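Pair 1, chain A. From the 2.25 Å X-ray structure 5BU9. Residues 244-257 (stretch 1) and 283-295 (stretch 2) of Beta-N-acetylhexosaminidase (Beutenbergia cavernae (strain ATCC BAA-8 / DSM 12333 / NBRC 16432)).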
# COMPACT_ATOMS: atom_id res chain seq x y z
N ALA A 244 -7.06 5.16 11.57
CA ALA A 244 -7.21 6.04 10.39
C ALA A 244 -7.77 5.28 9.21
O ALA A 244 -8.63 5.79 8.52
CB ALA A 244 -5.86 6.70 10.00
N ALA A 245 -7.28 4.05 8.99
CA ALA A 245 -7.69 3.23 7.85
C ALA A 245 -9.19 2.92 7.84
O ALA A 245 -9.75 2.58 6.79
CB ALA A 245 -6.88 1.92 7.80
N PHE A 246 -9.82 3.05 9.00
CA PHE A 246 -11.25 2.79 9.18
C PHE A 246 -12.02 4.08 9.35
O PHE A 246 -13.20 4.06 9.66
CB PHE A 246 -11.53 1.92 10.43
CG PHE A 246 -10.84 0.55 10.43
CD1 PHE A 246 -10.33 -0.00 9.26
CD2 PHE A 246 -10.75 -0.19 11.60
CE1 PHE A 246 -9.71 -1.25 9.27
CE2 PHE A 246 -10.12 -1.44 11.63
CZ PHE A 246 -9.60 -1.96 10.46
N SER A 247 -11.36 5.22 9.19
CA SER A 247 -12.04 6.49 9.43
C SER A 247 -12.60 7.11 8.15
O SER A 247 -11.85 7.54 7.27
CB SER A 247 -11.08 7.48 10.09
OG SER A 247 -11.63 8.77 10.11
N ARG A 248 -13.93 7.15 8.03
CA ARG A 248 -14.52 7.88 6.91
C ARG A 248 -13.94 9.31 6.83
O ARG A 248 -13.60 9.80 5.75
CB ARG A 248 -16.04 7.92 7.02
CG ARG A 248 -16.74 8.51 5.78
CD ARG A 248 -16.63 7.58 4.57
NE ARG A 248 -17.16 8.18 3.36
CZ ARG A 248 -17.31 7.56 2.19
NH1 ARG A 248 -17.00 6.29 2.07
NH2 ARG A 248 -17.78 8.21 1.14
N GLU A 249 -13.79 9.96 7.98
CA GLU A 249 -13.33 11.35 7.97
C GLU A 249 -11.92 11.51 7.42
O GLU A 249 -11.64 12.45 6.66
CB GLU A 249 -13.36 11.95 9.37
CG GLU A 249 -12.87 13.38 9.31
CD GLU A 249 -13.05 14.12 10.60
OE1 GLU A 249 -13.55 13.50 11.57
OE2 GLU A 249 -12.68 15.32 10.65
N ILE A 250 -11.03 10.60 7.79
CA ILE A 250 -9.66 10.75 7.37
C ILE A 250 -9.52 10.35 5.91
O ILE A 250 -8.86 11.04 5.13
CB ILE A 250 -8.74 9.94 8.27
CG1 ILE A 250 -8.57 10.64 9.63
CG2 ILE A 250 -7.45 9.69 7.58
CD1 ILE A 250 -7.66 9.87 10.59
N VAL A 251 -10.15 9.23 5.53
CA VAL A 251 -9.95 8.64 4.19
C VAL A 251 -10.74 9.39 3.13
O VAL A 251 -10.20 9.75 2.07
CB VAL A 251 -10.31 7.17 4.15
CG1 VAL A 251 -10.22 6.65 2.75
CG2 VAL A 251 -9.37 6.37 5.07
N SER A 252 -12.02 9.65 3.41
CA SER A 252 -12.89 10.28 2.44
C SER A 252 -12.96 11.80 2.58
O SER A 252 -12.80 12.48 1.58
CB SER A 252 -14.29 9.67 2.52
OG SER A 252 -14.31 8.41 1.87
N ASP A 253 -13.20 12.34 3.77
CA ASP A 253 -13.32 13.81 3.89
C ASP A 253 -11.96 14.50 3.74
O ASP A 253 -11.86 15.44 3.03
CB ASP A 253 -13.99 14.24 5.21
CG ASP A 253 -15.37 13.59 5.43
OD1 ASP A 253 -15.91 12.96 4.48
OD2 ASP A 253 -15.92 13.70 6.55
N LEU A 254 -10.91 14.00 4.40
CA LEU A 254 -9.62 14.68 4.34
C LEU A 254 -8.85 14.35 3.05
O LEU A 254 -8.56 15.24 2.24
CB LEU A 254 -8.76 14.32 5.57
CG LEU A 254 -7.38 15.00 5.67
CD1 LEU A 254 -7.49 16.53 5.58
CD2 LEU A 254 -6.59 14.58 6.89
N LEU A 255 -8.53 13.08 2.88
CA LEU A 255 -7.72 12.58 1.76
C LEU A 255 -8.40 12.81 0.42
O LEU A 255 -7.86 13.50 -0.43
CB LEU A 255 -7.42 11.08 1.94
CG LEU A 255 -6.59 10.46 0.82
CD1 LEU A 255 -5.29 11.24 0.60
CD2 LEU A 255 -6.28 9.01 1.16
N ARG A 256 -9.60 12.25 0.21
CA ARG A 256 -10.29 12.45 -1.05
C ARG A 256 -10.95 13.84 -1.17
O ARG A 256 -11.00 14.40 -2.27
CB ARG A 256 -11.37 11.38 -1.27
CG ARG A 256 -10.87 9.97 -1.39
CD ARG A 256 -11.96 9.07 -1.99
NE ARG A 256 -11.59 7.66 -1.89
CZ ARG A 256 -10.79 7.05 -2.76
NH1 ARG A 256 -10.31 7.72 -3.79
NH2 ARG A 256 -10.49 5.77 -2.61
N GLY A 257 -11.45 14.38 -0.07
CA GLY A 257 -12.18 15.65 -0.15
C GLY A 257 -11.27 16.86 -0.18
O GLY A 257 -11.09 17.45 -1.23
N ASP A 283 -14.61 -7.82 9.57
CA ASP A 283 -14.84 -6.39 9.91
C ASP A 283 -13.70 -5.47 9.48
O ASP A 283 -13.96 -4.32 9.10
CB ASP A 283 -15.10 -6.20 11.40
CG ASP A 283 -16.47 -6.69 11.82
OD1 ASP A 283 -17.28 -7.03 10.92
OD2 ASP A 283 -16.74 -6.74 13.04
N ARG A 284 -12.46 -5.95 9.52
CA ARG A 284 -11.36 -5.11 9.03
C ARG A 284 -11.62 -4.70 7.58
O ARG A 284 -11.43 -3.52 7.20
CB ARG A 284 -10.02 -5.84 9.12
CG ARG A 284 -9.65 -6.22 10.52
CD ARG A 284 -8.43 -7.08 10.54
NE ARG A 284 -8.56 -7.99 11.67
CZ ARG A 284 -7.86 -9.10 11.82
NH1 ARG A 284 -6.91 -9.45 10.94
NH2 ARG A 284 -8.10 -9.86 12.87
N ALA A 285 -12.01 -5.67 6.76
CA ALA A 285 -12.21 -5.39 5.35
C ALA A 285 -13.40 -4.44 5.16
O ALA A 285 -13.34 -3.45 4.42
CB ALA A 285 -12.42 -6.71 4.56
N ILE A 286 -14.49 -4.75 5.86
CA ILE A 286 -15.73 -4.00 5.72
C ILE A 286 -15.53 -2.55 6.18
O ILE A 286 -15.92 -1.62 5.46
CB ILE A 286 -16.88 -4.68 6.46
CG1 ILE A 286 -17.32 -5.92 5.68
CG2 ILE A 286 -18.07 -3.73 6.61
CD1 ILE A 286 -18.17 -6.87 6.48
N LEU A 287 -14.91 -2.36 7.35
CA LEU A 287 -14.68 -1.01 7.85
C LEU A 287 -13.74 -0.22 6.93
O LEU A 287 -13.96 0.97 6.70
CB LEU A 287 -14.12 -1.03 9.28
CG LEU A 287 -15.08 -1.54 10.38
CD1 LEU A 287 -14.31 -1.74 11.63
CD2 LEU A 287 -16.24 -0.61 10.65
N ALA A 288 -12.69 -0.86 6.41
CA ALA A 288 -11.77 -0.17 5.50
C ALA A 288 -12.53 0.36 4.27
O ALA A 288 -12.47 1.54 3.93
CB ALA A 288 -10.63 -1.15 5.09
N ILE A 289 -13.28 -0.53 3.63
CA ILE A 289 -14.04 -0.21 2.45
C ILE A 289 -15.07 0.90 2.75
O ILE A 289 -15.17 1.89 2.02
CB ILE A 289 -14.68 -1.48 1.91
CG1 ILE A 289 -13.60 -2.37 1.36
CG2 ILE A 289 -15.73 -1.15 0.81
CD1 ILE A 289 -14.10 -3.77 1.00
N GLU A 290 -15.80 0.79 3.86
CA GLU A 290 -16.78 1.82 4.18
C GLU A 290 -16.14 3.18 4.38
O GLU A 290 -16.78 4.20 4.12
CB GLU A 290 -17.59 1.46 5.45
CG GLU A 290 -18.56 0.32 5.24
CD GLU A 290 -19.37 -0.00 6.50
OE1 GLU A 290 -18.86 0.18 7.63
OE2 GLU A 290 -20.53 -0.43 6.36
N ALA A 291 -14.90 3.21 4.87
CA ALA A 291 -14.15 4.47 5.06
C ALA A 291 -13.74 5.12 3.74
O ALA A 291 -13.49 6.33 3.68
CB ALA A 291 -12.90 4.24 5.93
N GLY A 292 -13.64 4.32 2.68
CA GLY A 292 -13.33 4.83 1.35
C GLY A 292 -12.11 4.11 0.78
O GLY A 292 -11.50 4.59 -0.15
N THR A 293 -11.74 2.97 1.37
CA THR A 293 -10.63 2.15 0.88
C THR A 293 -10.96 1.41 -0.43
O THR A 293 -12.05 0.84 -0.56
CB THR A 293 -10.27 1.09 1.90
OG1 THR A 293 -9.80 1.73 3.09
CG2 THR A 293 -9.20 0.15 1.36
N ASP A 294 -10.02 1.38 -1.36
CA ASP A 294 -10.20 0.57 -2.59
C ASP A 294 -9.45 -0.77 -2.58
O ASP A 294 -9.88 -1.75 -3.20
CB ASP A 294 -9.76 1.39 -3.80
CG ASP A 294 -10.35 2.81 -3.77
OD1 ASP A 294 -11.60 2.97 -3.64
OD2 ASP A 294 -9.56 3.77 -3.82
N ILE A 295 -8.34 -0.84 -1.87
CA ILE A 295 -7.66 -2.13 -1.80
C ILE A 295 -7.27 -2.48 -0.35
O ILE A 295 -6.57 -1.72 0.32
CB ILE A 295 -6.41 -2.17 -2.73
CG1 ILE A 295 -6.81 -2.03 -4.21
CG2 ILE A 295 -5.57 -3.45 -2.47
CD1 ILE A 295 -5.59 -1.97 -5.20
O HOH W 1 -7.99 3.03 4.47
O HOH W 2 -15.33 2.65 8.34

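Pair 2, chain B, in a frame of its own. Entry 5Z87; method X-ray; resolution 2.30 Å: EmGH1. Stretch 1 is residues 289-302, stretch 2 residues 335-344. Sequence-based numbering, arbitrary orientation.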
# COMPACT_ATOMS: atom_id res chain seq x y z
N ALA B 289 -13.21 11.28 6.80
CA ALA B 289 -12.80 11.72 8.13
C ALA B 289 -13.67 12.86 8.64
O ALA B 289 -13.99 12.93 9.83
CB ALA B 289 -11.33 12.14 8.13
N HIS B 290 -14.06 13.78 7.75
CA HIS B 290 -14.92 14.89 8.15
C HIS B 290 -16.34 14.44 8.50
O HIS B 290 -17.11 15.26 8.99
CB HIS B 290 -14.97 15.95 7.04
CG HIS B 290 -13.77 16.84 7.01
ND1 HIS B 290 -12.55 16.43 6.51
CD2 HIS B 290 -13.59 18.11 7.46
CE1 HIS B 290 -11.67 17.41 6.64
NE2 HIS B 290 -12.28 18.44 7.21
N ALA B 291 -16.68 13.17 8.25
CA ALA B 291 -17.95 12.58 8.69
C ALA B 291 -17.74 11.36 9.58
O ALA B 291 -18.65 10.54 9.72
CB ALA B 291 -18.81 12.19 7.48
N ASP B 292 -16.57 11.23 10.20
CA ASP B 292 -16.20 10.04 10.96
C ASP B 292 -16.55 10.26 12.43
O ASP B 292 -15.73 10.72 13.23
CB ASP B 292 -14.72 9.72 10.75
CG ASP B 292 -14.34 8.33 11.23
OD1 ASP B 292 -14.97 7.83 12.19
OD2 ASP B 292 -13.39 7.74 10.65
N THR B 293 -17.78 9.88 12.80
CA THR B 293 -18.26 10.09 14.16
C THR B 293 -17.41 9.32 15.16
O THR B 293 -17.13 9.82 16.25
CB THR B 293 -19.72 9.65 14.31
OG1 THR B 293 -20.55 10.39 13.40
CG2 THR B 293 -20.21 9.89 15.73
N HIS B 294 -17.02 8.09 14.82
CA HIS B 294 -16.13 7.34 15.70
C HIS B 294 -14.85 8.13 16.01
O HIS B 294 -14.41 8.20 17.17
CB HIS B 294 -15.78 6.00 15.06
CG HIS B 294 -14.62 5.30 15.70
ND1 HIS B 294 -14.70 4.73 16.95
CD2 HIS B 294 -13.35 5.10 15.27
CE1 HIS B 294 -13.53 4.19 17.26
NE2 HIS B 294 -12.69 4.41 16.26
N LEU B 295 -14.24 8.72 14.99
CA LEU B 295 -13.00 9.46 15.19
C LEU B 295 -13.25 10.81 15.87
O LEU B 295 -12.64 11.12 16.90
CB LEU B 295 -12.31 9.67 13.83
CG LEU B 295 -10.80 9.50 13.68
CD1 LEU B 295 -10.27 8.42 14.60
CD2 LEU B 295 -10.45 9.20 12.21
N LEU B 296 -14.16 11.62 15.31
CA LEU B 296 -14.38 12.99 15.76
C LEU B 296 -15.17 13.08 17.07
O LEU B 296 -15.14 14.12 17.73
CB LEU B 296 -15.11 13.79 14.67
CG LEU B 296 -14.31 14.03 13.38
CD1 LEU B 296 -15.10 14.81 12.34
CD2 LEU B 296 -13.01 14.74 13.70
N ASN B 297 -15.88 12.02 17.47
CA ASN B 297 -16.65 12.06 18.70
C ASN B 297 -16.22 11.00 19.71
O ASN B 297 -15.79 11.35 20.82
CB ASN B 297 -18.14 11.91 18.41
CG ASN B 297 -18.98 11.97 19.67
OD1 ASN B 297 -19.25 13.05 20.19
ND2 ASN B 297 -19.37 10.80 20.19
N ASP B 298 -16.34 9.72 19.36
CA ASP B 298 -16.09 8.66 20.33
C ASP B 298 -14.67 8.71 20.85
O ASP B 298 -14.43 8.61 22.07
CB ASP B 298 -16.39 7.29 19.70
CG ASP B 298 -17.83 7.16 19.24
OD1 ASP B 298 -18.58 8.16 19.32
OD2 ASP B 298 -18.22 6.05 18.80
N VAL B 299 -13.69 8.85 19.95
CA VAL B 299 -12.30 8.89 20.37
C VAL B 299 -11.93 10.28 20.90
O VAL B 299 -11.38 10.42 21.99
CB VAL B 299 -11.38 8.48 19.21
CG1 VAL B 299 -9.95 8.90 19.50
CG2 VAL B 299 -11.46 6.97 18.97
N LEU B 300 -12.23 11.31 20.11
CA LEU B 300 -11.69 12.64 20.41
C LEU B 300 -12.40 13.26 21.61
O LEU B 300 -11.75 13.75 22.53
CB LEU B 300 -11.79 13.52 19.17
CG LEU B 300 -11.24 14.94 19.23
CD1 LEU B 300 -9.76 14.97 19.59
CD2 LEU B 300 -11.48 15.60 17.90
N ARG B 301 -13.74 13.22 21.62
CA ARG B 301 -14.52 13.78 22.72
C ARG B 301 -14.61 12.81 23.90
O ARG B 301 -14.24 13.16 25.03
CB ARG B 301 -15.92 14.16 22.24
CG ARG B 301 -15.92 15.20 21.14
CD ARG B 301 -15.16 16.46 21.56
NE ARG B 301 -15.10 17.43 20.46
CZ ARG B 301 -14.66 18.67 20.58
NH1 ARG B 301 -14.65 19.46 19.52
NH2 ARG B 301 -14.22 19.13 21.77
N ASP B 302 -15.11 11.59 23.66
CA ASP B 302 -15.42 10.69 24.77
C ASP B 302 -14.16 10.05 25.35
O ASP B 302 -13.97 10.06 26.56
CB ASP B 302 -16.41 9.60 24.32
CG ASP B 302 -17.77 10.16 23.94
OD1 ASP B 302 -18.04 11.35 24.20
OD2 ASP B 302 -18.58 9.39 23.37
N ILE B 335 -24.94 18.75 7.58
CA ILE B 335 -25.52 18.04 8.73
C ILE B 335 -24.59 16.92 9.19
O ILE B 335 -24.37 16.74 10.39
CB ILE B 335 -26.92 17.50 8.39
CG1 ILE B 335 -27.90 18.65 8.19
CG2 ILE B 335 -27.42 16.59 9.52
CD1 ILE B 335 -29.31 18.20 7.79
N MET B 336 -24.05 16.15 8.24
CA MET B 336 -23.13 15.07 8.61
C MET B 336 -21.90 15.60 9.33
O MET B 336 -21.51 15.08 10.38
CB MET B 336 -22.72 14.29 7.36
CG MET B 336 -23.79 13.36 6.85
SD MET B 336 -23.20 12.39 5.44
CE MET B 336 -24.70 11.51 5.01
N GLY B 337 -21.26 16.65 8.78
CA GLY B 337 -20.08 17.20 9.43
C GLY B 337 -20.35 17.72 10.84
O GLY B 337 -19.58 17.47 11.77
N LEU B 338 -21.45 18.46 11.00
CA LEU B 338 -21.73 19.05 12.31
C LEU B 338 -22.05 17.97 13.35
O LEU B 338 -21.51 17.99 14.46
CB LEU B 338 -22.89 20.05 12.19
CG LEU B 338 -23.05 20.97 13.39
CD1 LEU B 338 -21.92 21.97 13.41
CD2 LEU B 338 -24.42 21.67 13.31
N ARG B 339 -22.90 17.00 12.99
CA ARG B 339 -23.22 15.94 13.95
C ARG B 339 -22.03 15.04 14.20
O ARG B 339 -21.88 14.51 15.31
CB ARG B 339 -24.40 15.10 13.47
CG ARG B 339 -25.51 15.88 12.82
CD ARG B 339 -26.77 15.91 13.62
NE ARG B 339 -27.19 14.57 14.00
CZ ARG B 339 -27.89 13.76 13.22
NH1 ARG B 339 -28.24 12.56 13.66
NH2 ARG B 339 -28.24 14.17 12.01
N ALA B 340 -21.19 14.83 13.19
CA ALA B 340 -19.99 14.04 13.42
C ALA B 340 -19.10 14.71 14.44
O ALA B 340 -18.53 14.04 15.31
CB ALA B 340 -19.23 13.81 12.11
N GLY B 341 -18.99 16.04 14.38
CA GLY B 341 -18.18 16.75 15.33
C GLY B 341 -17.23 17.79 14.77
O GLY B 341 -16.29 18.20 15.46
N VAL B 342 -17.44 18.21 13.52
CA VAL B 342 -16.75 19.38 12.98
C VAL B 342 -17.46 20.64 13.48
O VAL B 342 -18.65 20.84 13.21
CB VAL B 342 -16.72 19.36 11.45
CG1 VAL B 342 -16.00 20.60 10.94
CG2 VAL B 342 -16.07 18.06 10.93
N ASP B 343 -16.73 21.51 14.17
CA ASP B 343 -17.30 22.69 14.82
C ASP B 343 -17.27 23.93 13.94
O ASP B 343 -18.23 24.71 13.96
CB ASP B 343 -16.57 22.98 16.13
CG ASP B 343 -16.62 21.83 17.10
OD1 ASP B 343 -17.74 21.28 17.29
OD2 ASP B 343 -15.57 21.47 17.67
N ILE B 344 -16.21 24.14 13.17
CA ILE B 344 -16.08 25.34 12.36
C ILE B 344 -15.59 24.95 10.97
O ILE B 344 -14.67 24.14 10.83
CB ILE B 344 -15.16 26.39 13.01
CG1 ILE B 344 -14.96 27.58 12.08
CG2 ILE B 344 -13.84 25.79 13.41
CD1 ILE B 344 -14.50 28.84 12.81
O HOH W 3 -15.92 16.61 17.55

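What backbone arrangement do the two pairs share? In each, a short 3-10 segment leads through a capping residue into a helix, which runs beside the end of a second helix at 24° in pair 1 and 17° in pair 2. Fourteen central residues superpose with an RMSD of 0.6 Å. The caps match in place and role: Ser247(A) OG accepts from Ile250(A) N at 3.0 Å, and Asp292(B) OD1 accepts from Leu295(B) N at 3.0 Å. In each pair Gly292(A) or Gly341(B), with positive phi, is the first residue after the second helix to leave helical angles.

What lies at the close approach of the backbones? Arg248(A) CA comes within 3.9 Å of Ala291(A) CA, and Thr293(B) CA within 4.4 Å of Ala340(B) CA. The matched alanine methyls lie against the turn before the first helix, Ala291(A) CB 3.5 Å from Phe246(A) C and Ala340(B) CB 3.8 Å from Ala291(B) C. The backbone angles of the following glycine by themselves call for the absence of a CB. In pair 1 an ideal CB on Gly292(A) would also clash with Ser252(A) OG; on Gly341(B) it would sit tightly against Leu296(B) O.

How is the space before the first helix filled? Pair 1 uses Phe246(A), whose ring face receives Leu287(A) CB in a CH-pi contact, 4.1 Å from the ring centroid. At the matching positions, Ala291(B) CB merely approaches Met336(B) CB, at 4.4 Å. One position earlier in the first stretch the bulk is reversed: Ala245(A) matches the larger His290(B). In the second stretch, one position after Leu287(A), Ala288(A) matches Gly337(B). The backbone approach is the same: Ala245(A) O lies 3.6 Å from Ala288(A) CA, and His290(B) O 3.6 Å from Gly337(B) CA, a CA-H...O contact in pair 2. A water joins Ala245(A) O (2.9 Å) to Thr293(A) OG1 (2.6 Å), whereas the matching Val342(B) places CG2 3.6 Å from His290(B) O. Where Val251(A) CG2 meets Ala291(A) CB at 4.2 Å, the longer Leu296(B) reaches Ala340(B) CB with CD1 at 4.3 Å and Val342(B) CG2 with the same atom at 3.7 Å.

What polar contacts join the stretches? Pair 1 bonds directly to the helix end: Arg248(A) NH1 donates to Glu290(A) O and Ser252(A) OG to Ala291(A) O, both at 2.9 Å. Their counterparts, Thr293(B) and Asn297(B), make no hydrogen bond across. The matched aspartates both receive an arginine, in salt bridges of 2.5 Å from Arg256(A) NH2 to Asp294(A) OD2 and 2.9 Å from Arg301(B) NH1 to Asp343(B) OD2. Arg256(A) NH2 also donates to Gly292(A) O at 2.9 Å, whereas in pair 2 a water donates to Gly341(B) O and Leu296(B) O and accepts from Arg301(B) NE.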